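Local coordinates for alpha-L-arabinofuranosidase B (Aspergillus kawachii, PDB 6SXT), which hydrolyses terminal non-reducing alpha-L-arabinofuranose residues from arabinoxylan, L-arabinan and arabinogalactan, helping to degrade plant hemicellulose, at residues 321-335 / 372-386. Numbering follows the deposited sequence. Where two conformers were deposited one is given.
Sequences SLVSGPSFTSGEVVS and ASWTVVTGLANSQCF
F328 fills the hollow between V376 and F386, where the entry segment 321-335 of the beta-trefoil arabinose-binding domain folds against strand 374-378. Its CB sits 4.0 Å above the centroid of the F386 ring, almost on the normal: a CH-pi contact. With CG anti to the carbonyl carbon (chi1 -57°), the ring leaves CB and runs past both side chains. The two rings form a T-shaped pair, with the edge of F328 toward the face of F386 and centroids 5.7 Å apart. V376 forms the other wall of the groove. Its CG1 presses on F328 CB at 3.5 Å. F328 crosses V376 at about a right angle, with CD1 passing V376 CG2, which also meets V334 CG2. F388 and P424 also pack on F328.

Beside this cluster the backbones zip together antiparallel. V334 and W374 form a hydrogen-bonded pair, V333 and T375 a non-hydrogen-bonded one. The type II turn T329-E332 extends the ladder: G331 N gives to V376 O, and V376 N bonds E332 O at 2.8 Å, nearly straight. The E332 carboxylate reaches back across the turn, and OE1 accepts from T329 N. At the far end S335 OG donates to A372 O at 2.6 Å, just after helix 366-371, and also bonds F481 N.

A second bump, L322, points at the type I turn N382-C385. Its CB touches C385 SG, whose disulfide partner is C423. Its CD1 rests 3.6 Å from N382 ND2. N382 OD1 accepts from Q384 N, an Asx turn that fixes the amide beside L322 CD1. The extended Q384 side chain crosses L322 at about a right angle. Its NE2 donates to G320 O, and its OE1 takes the L322 N-H at 2.9 Å, nearly straight at hydrogen but 32° from the carbonyl plane.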
ATOM      1  N   SER A 321      11.460  -9.988   0.186  1.00 17.30           N
ATOM      2  CA  SER A 321      11.521 -10.308  -1.268  1.00 18.17           C
ATOM      3  C   SER A 321      10.149 -10.115  -1.910  1.00 17.64           C
ATOM      4  O   SER A 321       9.155 -10.711  -1.466  1.00 18.95           O
ATOM      5  CB  SER A 321      12.013 -11.710  -1.466  1.00 21.90           C
ATOM      6  OG  SER A 321      11.976 -12.012  -2.860  1.00 22.75           O
ATOM      7  N   LEU A 322      10.118  -9.385  -3.017  1.00 17.65           N
ATOM      8  CA  LEU A 322       8.923  -9.229  -3.858  1.00 16.76           C
ATOM      9  C   LEU A 322       8.838 -10.300  -4.963  1.00 17.87           C
ATOM     10  O   LEU A 322       7.829 -10.299  -5.669  1.00 19.09           O
ATOM     11  CB  LEU A 322       9.018  -7.855  -4.542  1.00 18.00           C
ATOM     12  CG  LEU A 322       8.573  -6.698  -3.649  1.00 17.48           C
ATOM     13  CD1 LEU A 322       9.147  -5.396  -4.112  1.00 19.19           C
ATOM     14  CD2 LEU A 322       7.052  -6.608  -3.534  1.00 18.68           C
ATOM     15  N   VAL A 323       9.827 -11.162  -5.104  1.00 17.50           N
ATOM     16  CA  VAL A 323       9.956 -12.017  -6.307  1.00 18.03           C
ATOM     17  C   VAL A 323       9.943 -13.478  -5.903  1.00 20.07           C
ATOM     18  O   VAL A 323      10.494 -13.845  -4.843  1.00 22.43           O
ATOM     19  CB  VAL A 323      11.239 -11.643  -7.061  1.00 19.00           C
ATOM     20  CG1 VAL A 323      11.453 -12.542  -8.264  1.00 25.44           C
ATOM     21  CG2 VAL A 323      11.168 -10.207  -7.474  1.00 21.95           C
ATOM     22  N   SER A 324       9.279 -14.281  -6.696  1.00 17.98           N
ATOM     23  CA  SER A 324       9.372 -15.747  -6.603  1.00 19.52           C
ATOM     24  C   SER A 324       9.328 -16.350  -7.999  1.00 18.98           C
ATOM     25  O   SER A 324       8.995 -15.629  -8.968  1.00 19.10           O
ATOM     26  CB  SER A 324       8.270 -16.315  -5.726  1.00 19.55           C
ATOM     27  OG  SER A 324       7.001 -16.198  -6.312  1.00 19.21           O
ATOM     28  N   GLY A 325       9.528 -17.668  -8.061  1.00 20.33           N
ATOM     29  CA  GLY A 325       9.474 -18.370  -9.351  1.00 21.18           C
ATOM     30  C   GLY A 325      10.765 -18.169 -10.144  1.00 21.12           C
ATOM     31  O   GLY A 325      11.771 -17.658  -9.661  1.00 21.41           O
ATOM     32  N   PRO A 326      10.763 -18.647 -11.409  1.00 22.67           N
ATOM     33  CA  PRO A 326      11.957 -18.568 -12.236  1.00 25.29           C
ATOM     34  C   PRO A 326      12.580 -17.179 -12.396  1.00 27.57           C
ATOM     35  O   PRO A 326      13.804 -17.014 -12.446  1.00 32.88           O
ATOM     36  CB  PRO A 326      11.463 -19.085 -13.587  1.00 24.93           C
ATOM     37  CG  PRO A 326       9.986 -19.118 -13.538  1.00 27.25           C
ATOM     38  CD  PRO A 326       9.620 -19.246 -12.074  1.00 24.35           C
ATOM     39  N   SER A 327      11.788 -16.167 -12.480  1.00 25.73           N
ATOM     40  CA  SER A 327      12.458 -14.814 -12.602  1.00 29.91           C
ATOM     41  C   SER A 327      13.507 -14.662 -13.747  1.00 30.47           C
ATOM     42  O   SER A 327      13.556 -15.467 -14.725  1.00 34.69           O
ATOM     43  CB  SER A 327      13.089 -14.393 -11.300  1.00 28.98           C
ATOM     44  OG  SER A 327      13.285 -12.985 -11.257  1.00 24.90           O
ATOM     45  N   PHE A 328      14.274 -13.582 -13.700  1.00 25.31           N
ATOM     46  CA  PHE A 328      15.006 -12.978 -14.838  1.00 24.92           C
ATOM     47  C   PHE A 328      16.322 -12.396 -14.364  1.00 26.93           C
ATOM     48  O   PHE A 328      16.505 -12.219 -13.166  1.00 26.24           O
ATOM     49  CB  PHE A 328      14.201 -11.831 -15.474  1.00 23.31           C
ATOM     50  CG  PHE A 328      12.829 -12.232 -15.950  1.00 22.92           C
ATOM     51  CD1 PHE A 328      12.637 -12.847 -17.184  1.00 22.40           C
ATOM     52  CD2 PHE A 328      11.706 -12.024 -15.151  1.00 24.17           C
ATOM     53  CE1 PHE A 328      11.367 -13.166 -17.622  1.00 22.53           C
ATOM     54  CE2 PHE A 328      10.457 -12.455 -15.547  1.00 25.03           C
ATOM     55  CZ  PHE A 328      10.276 -13.005 -16.801  1.00 25.87           C
ATOM     56  N   THR A 329      17.194 -12.037 -15.310  1.00 26.64           N
ATOM     57  CA  THR A 329      18.442 -11.270 -15.075  0.50 26.53           C
ATOM     58  C   THR A 329      18.433 -10.057 -16.006  1.00 26.47           C
ATOM     59  O   THR A 329      18.014 -10.221 -17.154  1.00 28.15           O
ATOM     60  CB  THR A 329      19.697 -12.111 -15.357  0.50 30.01           C
ATOM     61  OG1 THR A 329      19.512 -13.436 -14.860  0.50 31.89           O
ATOM     62  CG2 THR A 329      20.938 -11.510 -14.742  0.50 29.01           C
ATOM     63  N   SER A 330      18.898  -8.934 -15.544  1.00 25.01           N
ATOM     64  CA  SER A 330      18.941  -7.708 -16.361  1.00 25.45           C
ATOM     65  C   SER A 330      19.786  -7.942 -17.621  1.00 27.14           C
ATOM     66  O   SER A 330      20.903  -8.523 -17.513  1.00 28.67           O
ATOM     67  CB  SER A 330      19.484  -6.595 -15.589  1.00 28.58           C
ATOM     68  OG  SER A 330      19.305  -5.386 -16.327  1.00 36.27           O
ATOM     69  N   GLY A 331      19.217  -7.618 -18.763  1.00 26.17           N
ATOM     70  CA  GLY A 331      19.901  -7.784 -20.070  1.00 27.38           C
ATOM     71  C   GLY A 331      19.507  -9.057 -20.788  1.00 27.19           C
ATOM     72  O   GLY A 331      19.829  -9.168 -21.989  1.00 27.99           O
ATOM     73  N   GLU A 332      18.866 -10.025 -20.114  1.00 24.42           N
ATOM     74  CA  GLU A 332      18.257 -11.215 -20.716  1.00 24.90           C
ATOM     75  C   GLU A 332      17.228 -10.781 -21.755  1.00 25.30           C
ATOM     76  O   GLU A 332      16.489  -9.836 -21.495  1.00 26.60           O
ATOM     77  CB  GLU A 332      17.567 -12.017 -19.604  1.00 26.19           C
ATOM     78  CG  GLU A 332      17.014 -13.359 -19.980  1.00 30.14           C
ATOM     79  CD  GLU A 332      16.303 -14.077 -18.848  1.00 30.93           C
ATOM     80  OE1 GLU A 332      16.282 -13.524 -17.723  1.00 29.65           O
ATOM     81  OE2 GLU A 332      15.707 -15.143 -19.085  1.00 31.41           O
ATOM     82  N   VAL A 333      17.145 -11.473 -22.888  1.00 22.30           N
ATOM     83  CA  VAL A 333      16.051 -11.257 -23.858  1.00 22.23           C
ATOM     84  C   VAL A 333      15.180 -12.492 -23.886  1.00 21.15           C
ATOM     85  O   VAL A 333      15.716 -13.589 -23.993  1.00 24.29           O
ATOM     86  CB  VAL A 333      16.613 -10.933 -25.263  1.00 23.92           C
ATOM     87  CG1 VAL A 333      15.511 -10.396 -26.143  1.00 23.89           C
ATOM     88  CG2 VAL A 333      17.765  -9.952 -25.139  1.00 25.39           C
ATOM     89  N   VAL A 334      13.878 -12.323 -23.788  1.00 20.97           N
ATOM     90  CA  VAL A 334      12.950 -13.459 -23.635  1.00 21.43           C
ATOM     91  C   VAL A 334      11.781 -13.318 -24.585  1.00 20.37           C
ATOM     92  O   VAL A 334      11.455 -12.201 -25.009  1.00 21.06           O
ATOM     93  CB  VAL A 334      12.430 -13.555 -22.171  1.00 20.48           C
ATOM     94  CG1 VAL A 334      13.582 -13.696 -21.198  1.00 20.75           C
ATOM     95  CG2 VAL A 334      11.531 -12.384 -21.825  1.00 23.47           C
ATOM     96  N   SER A 335      11.071 -14.430 -24.778  1.00 20.49           N
ATOM     97  CA  SER A 335       9.708 -14.414 -25.303  1.00 20.98           C
ATOM     98  C   SER A 335       8.845 -15.066 -24.220  1.00 22.07           C
ATOM     99  O   SER A 335       9.357 -15.915 -23.463  1.00 23.96           O
ATOM    100  CB  SER A 335       9.582 -15.101 -26.671  1.00 24.20           C
ATOM    101  OG  SER A 335      10.331 -14.335 -27.635  1.00 23.66           O
ATOM    102  N   ALA A 372       7.645  -9.822 -30.422  1.00 21.13           N
ATOM    103  CA  ALA A 372       7.427 -10.896 -29.405  1.00 20.76           C
ATOM    104  C   ALA A 372       8.691 -11.133 -28.593  1.00 20.97           C
ATOM    105  O   ALA A 372       8.787 -12.207 -27.956  1.00 23.24           O
ATOM    106  CB  ALA A 372       6.993 -12.138 -30.088  1.00 21.90           C
ATOM    107  N   SER A 373       9.664 -10.235 -28.659  1.00 19.36           N
ATOM    108  CA  SER A 373      10.926 -10.376 -27.917  1.00 20.34           C
ATOM    109  C   SER A 373      11.086  -9.175 -27.000  1.00 21.88           C
ATOM    110  O   SER A 373      10.787  -8.032 -27.401  1.00 21.30           O
ATOM    111  CB  SER A 373      12.122 -10.564 -28.847  1.00 22.18           C
ATOM    112  OG  SER A 373      11.898 -11.721 -29.607  1.00 21.13           O
ATOM    113  N   TRP A 374      11.565  -9.414 -25.770  1.00 20.09           N
ATOM    114  CA  TRP A 374      11.574  -8.404 -24.685  1.00 19.81           C
ATOM    115  C   TRP A 374      12.901  -8.451 -23.952  1.00 18.83           C
ATOM    116  O   TRP A 374      13.322  -9.537 -23.508  1.00 20.59           O
ATOM    117  CB  TRP A 374      10.393  -8.682 -23.745  1.00 19.56           C
ATOM    118  CG  TRP A 374       9.068  -8.660 -24.443  1.00 19.31           C
ATOM    119  CD1 TRP A 374       8.387  -9.721 -24.963  1.00 19.24           C
ATOM    120  CD2 TRP A 374       8.360  -7.493 -24.854  1.00 18.33           C
ATOM    121  NE1 TRP A 374       7.245  -9.299 -25.566  1.00 19.44           N
ATOM    122  CE2 TRP A 374       7.212  -7.934 -25.536  1.00 18.97           C
ATOM    123  CE3 TRP A 374       8.557  -6.123 -24.655  1.00 19.35           C
ATOM    124  CZ2 TRP A 374       6.252  -7.052 -26.020  1.00 20.12           C
ATOM    125  CZ3 TRP A 374       7.626  -5.253 -25.156  1.00 19.43           C
ATOM    126  CH2 TRP A 374       6.490  -5.718 -25.832  1.00 20.39           C
ATOM    127  N   THR A 375      13.579  -7.335 -23.848  1.00 19.92           N
ATOM    128  CA  THR A 375      14.792  -7.178 -23.046  1.00 20.17           C
ATOM    129  C   THR A 375      14.340  -6.906 -21.601  1.00 19.32           C
ATOM    130  O   THR A 375      13.642  -5.935 -21.358  1.00 20.89           O
ATOM    131  CB  THR A 375      15.687  -6.065 -23.554  1.00 23.70           C
ATOM    132  OG1 THR A 375      15.914  -6.293 -24.970  1.00 23.78           O
ATOM    133  CG2 THR A 375      16.986  -6.045 -22.776  1.00 24.02           C
ATOM    134  N   VAL A 376      14.794  -7.753 -20.711  1.00 22.51           N
ATOM    135  CA  VAL A 376      14.420  -7.597 -19.273  1.00 24.07           C
ATOM    136  C   VAL A 376      15.442  -6.673 -18.650  1.00 24.81           C
ATOM    137  O   VAL A 376      16.670  -6.855 -18.842  1.00 31.43           O
ATOM    138  CB  VAL A 376      14.345  -8.965 -18.574  1.00 29.35           C
ATOM    139  CG1 VAL A 376      13.757  -8.768 -17.164  1.00 34.18           C
ATOM    140  CG2 VAL A 376      13.472  -9.926 -19.332  1.00 29.73           C
ATOM    141  N   VAL A 377      14.990  -5.642 -17.960  1.00 20.98           N
ATOM    142  CA  VAL A 377      15.911  -4.716 -17.301  1.00 21.37           C
ATOM    143  C   VAL A 377      15.495  -4.568 -15.831  1.00 20.86           C
ATOM    144  O   VAL A 377      14.335  -4.826 -15.476  1.00 19.95           O
ATOM    145  CB  VAL A 377      15.965  -3.371 -17.998  1.00 27.35           C
ATOM    146  CG1 VAL A 377      16.230  -3.527 -19.511  1.00 29.88           C
ATOM    147  CG2 VAL A 377      14.767  -2.546 -17.791  1.00 26.44           C
ATOM    148  N   THR A 378      16.422  -4.087 -15.052  1.00 20.82           N
ATOM    149  CA  THR A 378      16.134  -3.751 -13.640  1.00 19.09           C
ATOM    150  C   THR A 378      14.875  -2.899 -13.595  1.00 20.18           C
ATOM    151  O   THR A 378      14.709  -1.892 -14.324  1.00 21.94           O
ATOM    152  CB  THR A 378      17.327  -3.063 -12.984  1.00 23.05           C
ATOM    153  OG1 THR A 378      18.421  -3.940 -13.192  1.00 22.93           O
ATOM    154  CG2 THR A 378      17.081  -2.824 -11.505  1.00 22.63           C
ATOM    155  N   GLY A 379      13.978  -3.242 -12.647  1.00 18.77           N
ATOM    156  CA  GLY A 379      12.711  -2.524 -12.524  1.00 18.12           C
ATOM    157  C   GLY A 379      12.917  -1.042 -12.366  1.00 19.58           C
ATOM    158  O   GLY A 379      13.723  -0.577 -11.503  1.00 20.33           O
ATOM    159  N   LEU A 380      12.162  -0.291 -13.123  1.00 19.37           N
ATOM    160  CA  LEU A 380      12.340   1.169 -13.163  1.00 19.45           C
ATOM    161  C   LEU A 380      11.958   1.786 -11.817  1.00 21.54           C
ATOM    162  O   LEU A 380      12.515   2.861 -11.520  1.00 22.12           O
ATOM    163  CB  LEU A 380      11.535   1.747 -14.313  1.00 20.43           C
ATOM    164  CG  LEU A 380      12.066   1.380 -15.714  1.00 21.98           C
ATOM    165  CD1 LEU A 380      11.116   1.837 -16.743  1.00 21.62           C
ATOM    166  CD2 LEU A 380      13.429   2.033 -15.942  1.00 25.88           C
ATOM    167  N   ALA A 381      10.960   1.239 -11.119  1.00 19.06           N
ATOM    168  CA  ALA A 381      10.558   1.809  -9.801  1.00 19.00           C
ATOM    169  C   ALA A 381      10.984   0.958  -8.612  1.00 21.05           C
ATOM    170  O   ALA A 381      10.803   1.420  -7.465  1.00 21.53           O
ATOM    171  CB  ALA A 381       9.074   2.008  -9.766  1.00 19.01           C
ATOM    172  N   ASN A 382      11.510  -0.220  -8.845  1.00 19.51           N
ATOM    173  CA  ASN A 382      11.909  -1.120  -7.748  1.00 19.24           C
ATOM    174  C   ASN A 382      12.987  -2.049  -8.264  1.00 20.37           C
ATOM    175  O   ASN A 382      12.698  -2.793  -9.203  1.00 21.28           O
ATOM    176  CB  ASN A 382      10.723  -1.881  -7.157  1.00 19.88           C
ATOM    177  CG  ASN A 382      11.201  -2.649  -5.946  1.00 21.92           C
ATOM    178  OD1 ASN A 382      11.953  -3.614  -6.064  1.00 25.31           O
ATOM    179  ND2 ASN A 382      10.787  -2.207  -4.756  1.00 23.51           N
ATOM    180  N   SER A 383      14.167  -1.986  -7.666  1.00 19.65           N
ATOM    181  CA  SER A 383      15.329  -2.716  -8.217  1.00 20.09           C
ATOM    182  C   SER A 383      15.261  -4.229  -7.987  1.00 22.49           C
ATOM    183  O   SER A 383      16.077  -4.927  -8.564  1.00 22.06           O
ATOM    184  CB  SER A 383      16.613  -2.136  -7.657  1.00 24.69           C
ATOM    185  OG  SER A 383      16.642  -2.428  -6.292  1.00 27.56           O
ATOM    186  N   GLN A 384      14.324  -4.776  -7.180  1.00 19.08           N
ATOM    187  CA  GLN A 384      14.122  -6.236  -7.059  1.00 19.53           C
ATOM    188  C   GLN A 384      13.287  -6.767  -8.223  1.00 17.95           C
ATOM    189  O   GLN A 384      13.353  -7.914  -8.535  1.00 20.58           O
ATOM    190  CB  GLN A 384      13.247  -6.643  -5.847  1.00 22.33           C
ATOM    191  CG  GLN A 384      13.739  -6.287  -4.498  1.00 27.27           C
ATOM    192  CD  GLN A 384      12.900  -7.092  -3.511  1.00 21.17           C
ATOM    193  OE1 GLN A 384      12.681  -8.288  -3.696  1.00 23.51           O
ATOM    194  NE2 GLN A 384      12.428  -6.341  -2.542  1.00 22.34           N
ATOM    195  N   CYS A 385      12.483  -5.901  -8.816  1.00 19.01           N
ATOM    196  CA  CYS A 385      11.505  -6.252  -9.838  1.00 18.43           C
ATOM    197  C   CYS A 385      12.114  -5.898 -11.202  1.00 17.66           C
ATOM    198  O   CYS A 385      13.361  -5.720 -11.298  1.00 18.61           O
ATOM    199  CB  CYS A 385      10.187  -5.591  -9.555  1.00 19.28           C
ATOM    200  SG  CYS A 385       9.564  -6.183  -7.926  1.00 22.13           S
ATOM    201  N   PHE A 386      11.292  -5.966 -12.238  1.00 18.09           N
ATOM    202  CA  PHE A 386      11.787  -5.882 -13.637  1.00 18.53           C
ATOM    203  C   PHE A 386      10.872  -4.971 -14.441  1.00 19.09           C
ATOM    204  O   PHE A 386       9.669  -4.719 -14.152  1.00 17.37           O
ATOM    205  CB  PHE A 386      11.943  -7.268 -14.258  1.00 18.53           C
ATOM    206  CG  PHE A 386      12.945  -8.124 -13.544  1.00 18.65           C
ATOM    207  CD1 PHE A 386      14.295  -7.976 -13.785  1.00 20.47           C
ATOM    208  CD2 PHE A 386      12.552  -8.978 -12.524  1.00 19.91           C
ATOM    209  CE1 PHE A 386      15.231  -8.729 -13.103  1.00 21.78           C
ATOM    210  CE2 PHE A 386      13.484  -9.727 -11.841  1.00 20.73           C
ATOM    211  CZ  PHE A 386      14.825  -9.596 -12.109  1.00 21.59           C
TER